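Local coordinates for protein transcriptional regulator (Saccharomonospora viridis, PDB 4KWA) that probably acts as a TetR-family transcriptional repressor, binding DNA through its N-terminal domain and holding a choline ion in its C-terminal ligand-binding domain, at residues 10-14 with 54-59; 62-66 with 94-98. The contacts are given in a common frame with arbitrary orientation. Numbering follows the deposited sequence.

How the contacts relate
Helix 48-71 takes part in both contacts, meeting helix 2-20 first and helix 94-109 one to three turns later. Contact 1 is a buried, close helix crossing (axes 9.3 Å apart, 459 Å² covered) made mostly of apolar and aromatic packing with a charge-only Glu11–Arg58 salt bridge at its margin. Contact 2 lies nearer the centre of the chain yet is a surface contact: its axes stand 12.9 Å apart, only 182 Å² is covered, and a two-pronged salt bridge spans the gap. Their centres are about 11 Å apart, and they touch through a probable hydrogen bond from Asn59 ND2 to Glu98 OE2 at 2.7 Å.

Contact 1 (10-14 with 54-59); sequences LETAW and EALRRN
Two helical segments, 10-14 of helix 2-20 and 54-59 of helix 48-71, cross almost at right angles (signed angle -99°) with their axes 9.3 Å apart. The nearest CA pair is Leu10 and Ala55, 5.2 Å apart, a spacing that the small alanine permits. Leu10 (chi1 m, chi2 t) points across the interface and lays CD2 3.7 Å from Ala55 N and 4.1 Å from Ala55 CB. One turn on, Trp14 (chi1 t, chi2 -99°) is the large bump. Its indole fills the hollow formed by Ala55, Leu56 and Asn59: CE3 lies 3.9 Å from Ala55 CB, CZ3 meets Leu56 CD2 at 3.4 Å near the ring plane, and Asn59 CB sits over the face, 3.6 Å from the six-membered ring centroid and 14° off its normal, a CH-pi contact. At the margin the extended Arg58 side chain passes Leu10, CD to Leu10 CB 4.2 Å, and rests a guanidinium face over Glu11 CB. This crossing joins the first helix of the TetR DNA-binding domain to the helix that leads into the ligand-binding domain. Glu11 OE1 and Arg58 NH2, 3.5 Å apart, form a salt bridge by charge alone, and the stronger partner of Glu11 is Arg7, in a salt bridge; with no hydrogen bond between the segments, shape and apolar burial must supply most of the cohesion.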
loop_
_atom_site.group_PDB
_atom_site.type_symbol
_atom_site.label_atom_id
_atom_site.label_comp_id
_atom_site.label_asym_id
_atom_site.label_seq_id
_atom_site.Cartn_x
_atom_site.Cartn_y
_atom_site.Cartn_z
ATOM N N LEU A 10 2.980 -24.880 1.985
ATOM C CA LEU A 10 3.110 -23.443 2.248
ATOM C C LEU A 10 4.031 -22.720 1.352
ATOM O O LEU A 10 3.743 -21.617 0.925
ATOM C CB LEU A 10 3.501 -23.200 3.709
ATOM C CG LEU A 10 2.454 -23.611 4.714
ATOM C CD1 LEU A 10 3.053 -23.399 6.082
ATOM C CD2 LEU A 10 1.163 -22.863 4.558
ATOM N N GLU A 11 5.135 -23.349 1.017
ATOM C CA GLU A 11 6.092 -22.714 0.079
ATOM C C GLU A 11 5.496 -22.525 -1.300
ATOM O O GLU A 11 5.615 -21.437 -1.893
ATOM C CB GLU A 11 7.348 -23.544 -0.016
ATOM C CG GLU A 11 8.467 -22.768 -0.682
ATOM C CD GLU A 11 9.848 -23.355 -0.369
ATOM O OE1 GLU A 11 9.910 -24.359 0.380
ATOM O OE2 GLU A 11 10.872 -22.781 -0.820
ATOM N N THR A 12 4.815 -23.548 -1.763
ATOM C CA THR A 12 4.119 -23.533 -3.053
ATOM C C THR A 12 2.979 -22.493 -3.024
ATOM O O THR A 12 2.890 -21.625 -3.947
ATOM C CB THR A 12 3.658 -24.965 -3.461
ATOM O OG1 THR A 12 4.788 -25.824 -3.604
ATOM C CG2 THR A 12 2.914 -24.947 -4.722
ATOM N N ALA A 13 2.106 -22.566 -1.991
ATOM C CA ALA A 13 1.014 -21.564 -1.850
ATOM C C ALA A 13 1.483 -20.134 -1.834
ATOM O O ALA A 13 0.878 -19.291 -2.511
ATOM C CB ALA A 13 0.123 -21.858 -0.649
ATOM N N TRP A 14 2.598 -19.827 -1.132
ATOM C CA TRP A 14 3.146 -18.466 -1.086
ATOM C C TRP A 14 3.489 -17.886 -2.434
ATOM O O TRP A 14 3.039 -16.791 -2.821
ATOM C CB TRP A 14 4.419 -18.422 -0.218
ATOM C CG TRP A 14 5.007 -17.018 -0.056
ATOM C CD1 TRP A 14 6.076 -16.426 -0.752
ATOM C CD2 TRP A 14 4.561 -16.040 0.896
ATOM N NE1 TRP A 14 6.253 -15.131 -0.282
ATOM C CE2 TRP A 14 5.363 -14.891 0.740
ATOM C CE3 TRP A 14 3.550 -16.031 1.844
ATOM C CZ2 TRP A 14 5.185 -13.727 1.527
ATOM C CZ3 TRP A 14 3.371 -14.875 2.651
ATOM C CH2 TRP A 14 4.213 -13.733 2.477
ATOM N N GLU A 54 -1.077 -19.256 7.538
ATOM C CA GLU A 54 0.122 -20.038 7.925
ATOM C C GLU A 54 1.312 -19.784 7.015
ATOM O O GLU A 54 2.525 -19.828 7.435
ATOM C CB GLU A 54 -0.243 -21.523 8.005
ATOM C CG GLU A 54 -1.285 -21.853 9.093
ATOM C CD GLU A 54 -0.839 -21.440 10.515
ATOM O OE1 GLU A 54 0.399 -21.400 10.744
ATOM O OE2 GLU A 54 -1.707 -21.178 11.406
ATOM N N ALA A 55 0.986 -19.419 5.766
ATOM C CA ALA A 55 2.043 -19.058 4.795
ATOM C C ALA A 55 2.657 -17.711 5.201
ATOM O O ALA A 55 3.903 -17.528 5.153
ATOM C CB ALA A 55 1.457 -18.926 3.346
ATOM N N LEU A 56 1.831 -16.839 5.718
ATOM C CA LEU A 56 2.325 -15.503 6.133
ATOM C C LEU A 56 3.214 -15.721 7.384
ATOM O O LEU A 56 4.278 -15.117 7.520
ATOM C CB LEU A 56 1.189 -14.604 6.536
ATOM C CG LEU A 56 0.289 -14.166 5.405
ATOM C CD1 LEU A 56 -0.957 -13.502 5.940
ATOM C CD2 LEU A 56 1.031 -13.194 4.533
ATOM N N ARG A 57 2.756 -16.541 8.300
ATOM C CA ARG A 57 3.532 -16.756 9.505
ATOM C C ARG A 57 4.905 -17.314 9.172
ATOM O O ARG A 57 5.939 -16.853 9.697
ATOM C CB ARG A 57 2.807 -17.707 10.436
ATOM C CG ARG A 57 3.301 -17.695 11.888
ATOM C CD ARG A 57 2.644 -18.775 12.730
ATOM N NE ARG A 57 1.196 -18.931 12.487
ATOM C CZ ARG A 57 0.248 -18.130 12.944
ATOM N NH1 ARG A 57 -1.033 -18.419 12.718
ATOM N NH2 ARG A 57 0.577 -17.098 13.702
ATOM N N ARG A 58 4.929 -18.283 8.251
ATOM C CA ARG A 58 6.207 -18.879 7.847
ATOM C C ARG A 58 7.104 -17.848 7.162
ATOM O O ARG A 58 8.329 -17.772 7.388
ATOM C CB ARG A 58 6.001 -20.115 6.914
ATOM C CG ARG A 58 7.329 -20.801 6.564
ATOM C CD ARG A 58 7.078 -21.975 5.576
ATOM N NE ARG A 58 8.311 -22.339 4.872
ATOM C CZ ARG A 58 8.711 -21.853 3.699
ATOM N NH1 ARG A 58 7.975 -20.955 3.017
ATOM N NH2 ARG A 58 9.874 -22.280 3.195
ATOM N N ASN A 59 6.520 -16.992 6.349
ATOM C CA ASN A 59 7.339 -16.038 5.673
ATOM C C ASN A 59 7.859 -14.966 6.586
ATOM O O ASN A 59 8.965 -14.465 6.376
ATOM C CB ASN A 59 6.562 -15.433 4.506
ATOM C CG ASN A 59 7.315 -14.333 3.867
ATOM O OD1 ASN A 59 7.217 -13.170 4.340
ATOM N ND2 ASN A 59 8.231 -14.692 2.989
#

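Contact 2 (62-66 with 94-98); sequences LAFDR and LLRDE
Segments 62-66 and 94-98 are both regular alpha-helix, running obliquely antiparallel: their directions differ by 133° (signed crossing angle -133°) and their axes stay 12.9 Å apart. Ala63 and Leu95 give the nearest CA pair, at 9.1 Å, so the backbones do not pack and long side chains must bridge the space. Within each segment an i+4 to i N-H...O hydrogen bond closes the turn, Arg66 N to Leu62 O at 3.0 Å and Glu98 N to Leu94 O at 2.8 Å. Arg66 (chi1 t, chi2 t, chi3 m) spans the gap to Glu98 (chi1 m, chi2 t), whose carboxylate, turned to chi3 -6°, meets the guanidinium at its edge. The pairing is bidentate: Arg66 NH1 donates to Glu98 OE1 at 2.9 Å and Arg66 NH2 to Glu98 OE2 at 2.6 Å, both N-H...O angles being 165°. Leu95 CD2 lies over one guanidinium face, 3.0 Å from Arg66 NH1, and Leu94 CD2 approaches Arg66 NH2 to 3.1 Å. The contact ties helix 48-71, the connection from the DNA-binding domain, to the start of helix 94-109 in the ligand-binding domain. Glu98 lies near the choline site, its side chain about 6 Å from the ion, and Trp99, next in sequence, lines that pocket. Glu98 OE2 also accepts from Asn59 ND2, so one carboxylate serves two residues of helix 48-71. With 182 Å² covered, charge pairing is the main link here.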
loop_
_atom_site.group_PDB
_atom_site.type_symbol
_atom_site.label_atom_id
_atom_site.label_comp_id
_atom_site.label_asym_id
_atom_site.label_seq_id
_atom_site.Cartn_x
_atom_site.Cartn_y
_atom_site.Cartn_z
ATOM N N LEU A 62 10.941 -16.443 8.069
ATOM C CA LEU A 62 12.038 -16.502 7.129
ATOM C C LEU A 62 12.650 -15.133 6.985
ATOM O O LEU A 62 13.895 -14.979 6.915
ATOM C CB LEU A 62 11.495 -16.878 5.718
ATOM C CG LEU A 62 11.024 -18.323 5.498
ATOM C CD1 LEU A 62 10.284 -18.422 4.169
ATOM C CD2 LEU A 62 12.181 -19.326 5.610
ATOM N N ALA A 63 11.782 -14.141 6.882
ATOM C CA ALA A 63 12.236 -12.744 6.595
ATOM C C ALA A 63 13.024 -12.129 7.745
ATOM O O ALA A 63 13.992 -11.424 7.535
ATOM C CB ALA A 63 11.071 -11.858 6.204
ATOM N N PHE A 64 12.632 -12.471 8.951
ATOM C CA PHE A 64 13.329 -12.033 10.102
ATOM C C PHE A 64 14.675 -12.787 10.273
ATOM O O PHE A 64 15.716 -12.196 10.549
ATOM C CB PHE A 64 12.429 -12.195 11.298
ATOM C CG PHE A 64 13.106 -11.808 12.574
ATOM C CD1 PHE A 64 13.239 -10.473 12.917
ATOM C CD2 PHE A 64 13.599 -12.793 13.426
ATOM C CE1 PHE A 64 13.902 -10.111 14.097
ATOM C CE2 PHE A 64 14.217 -12.436 14.603
ATOM C CZ PHE A 64 14.363 -11.096 14.925
ATOM N N ASP A 65 14.701 -14.086 9.934
ATOM C CA ASP A 65 15.945 -14.804 9.967
ATOM C C ASP A 65 16.957 -14.151 8.956
ATOM O O ASP A 65 18.166 -13.996 9.231
ATOM C CB ASP A 65 15.695 -16.255 9.610
ATOM C CG ASP A 65 15.114 -17.038 10.733
ATOM O OD1 ASP A 65 15.136 -16.554 11.899
ATOM O OD2 ASP A 65 14.725 -18.194 10.445
ATOM N N ARG A 66 16.451 -13.776 7.786
ATOM C CA ARG A 66 17.249 -13.170 6.726
ATOM C C ARG A 66 17.865 -11.849 7.290
ATOM O O ARG A 66 19.056 -11.533 7.123
ATOM C CB ARG A 66 16.294 -12.856 5.514
ATOM C CG ARG A 66 16.853 -12.103 4.323
ATOM C CD ARG A 66 15.717 -11.640 3.385
ATOM N NE ARG A 66 14.825 -12.745 3.051
ATOM C CZ ARG A 66 13.512 -12.633 2.833
ATOM N NH1 ARG A 66 12.907 -11.451 2.886
ATOM N NH2 ARG A 66 12.804 -13.711 2.553
ATOM N N LEU A 94 12.219 -13.596 -4.454
ATOM C CA LEU A 94 11.511 -13.733 -3.228
ATOM C C LEU A 94 11.069 -12.365 -2.660
ATOM O O LEU A 94 9.933 -12.238 -2.214
ATOM C CB LEU A 94 12.444 -14.466 -2.215
ATOM C CG LEU A 94 11.836 -14.686 -0.829
ATOM C CD1 LEU A 94 10.453 -15.266 -0.873
ATOM C CD2 LEU A 94 12.689 -15.570 0.096
ATOM N N LEU A 95 11.960 -11.396 -2.659
ATOM C CA LEU A 95 11.549 -10.066 -2.097
ATOM C C LEU A 95 10.388 -9.418 -2.909
ATOM O O LEU A 95 9.423 -8.925 -2.362
ATOM C CB LEU A 95 12.690 -9.164 -1.920
ATOM C CG LEU A 95 13.822 -9.672 -0.994
ATOM C CD1 LEU A 95 14.721 -8.590 -0.451
ATOM C CD2 LEU A 95 13.411 -10.556 0.089
ATOM N N ARG A 96 10.453 -9.500 -4.220
ATOM C CA ARG A 96 9.333 -8.985 -5.072
ATOM C C ARG A 96 8.048 -9.737 -4.756
ATOM O O ARG A 96 6.971 -9.122 -4.550
ATOM C CB ARG A 96 9.668 -9.139 -6.548
ATOM C CG ARG A 96 8.568 -8.696 -7.501
ATOM C CD ARG A 96 8.380 -7.211 -7.415
ATOM N NE ARG A 96 7.562 -6.675 -8.525
ATOM C CZ ARG A 96 7.963 -5.844 -9.484
ATOM N NH1 ARG A 96 7.066 -5.416 -10.375
ATOM N NH2 ARG A 96 9.207 -5.350 -9.556
ATOM N N ASP A 97 8.150 -11.065 -4.596
ATOM C CA ASP A 97 6.968 -11.875 -4.223
ATOM C C ASP A 97 6.431 -11.501 -2.870
ATOM O O ASP A 97 5.202 -11.466 -2.641
ATOM C CB ASP A 97 7.329 -13.355 -4.255
ATOM C CG ASP A 97 7.478 -13.909 -5.668
ATOM O OD1 ASP A 97 7.111 -13.262 -6.631
ATOM O OD2 ASP A 97 8.049 -14.995 -5.800
ATOM N N GLU A 98 7.323 -11.294 -1.895
ATOM C CA GLU A 98 6.858 -10.886 -0.592
ATOM C C GLU A 98 6.062 -9.608 -0.690
ATOM O O GLU A 98 4.957 -9.525 -0.145
ATOM C CB GLU A 98 8.028 -10.796 0.388
ATOM C CG GLU A 98 8.627 -12.162 0.700
ATOM C CD GLU A 98 9.789 -12.074 1.685
ATOM O OE1 GLU A 98 10.199 -10.965 2.024
ATOM O OE2 GLU A 98 10.268 -13.094 2.168
#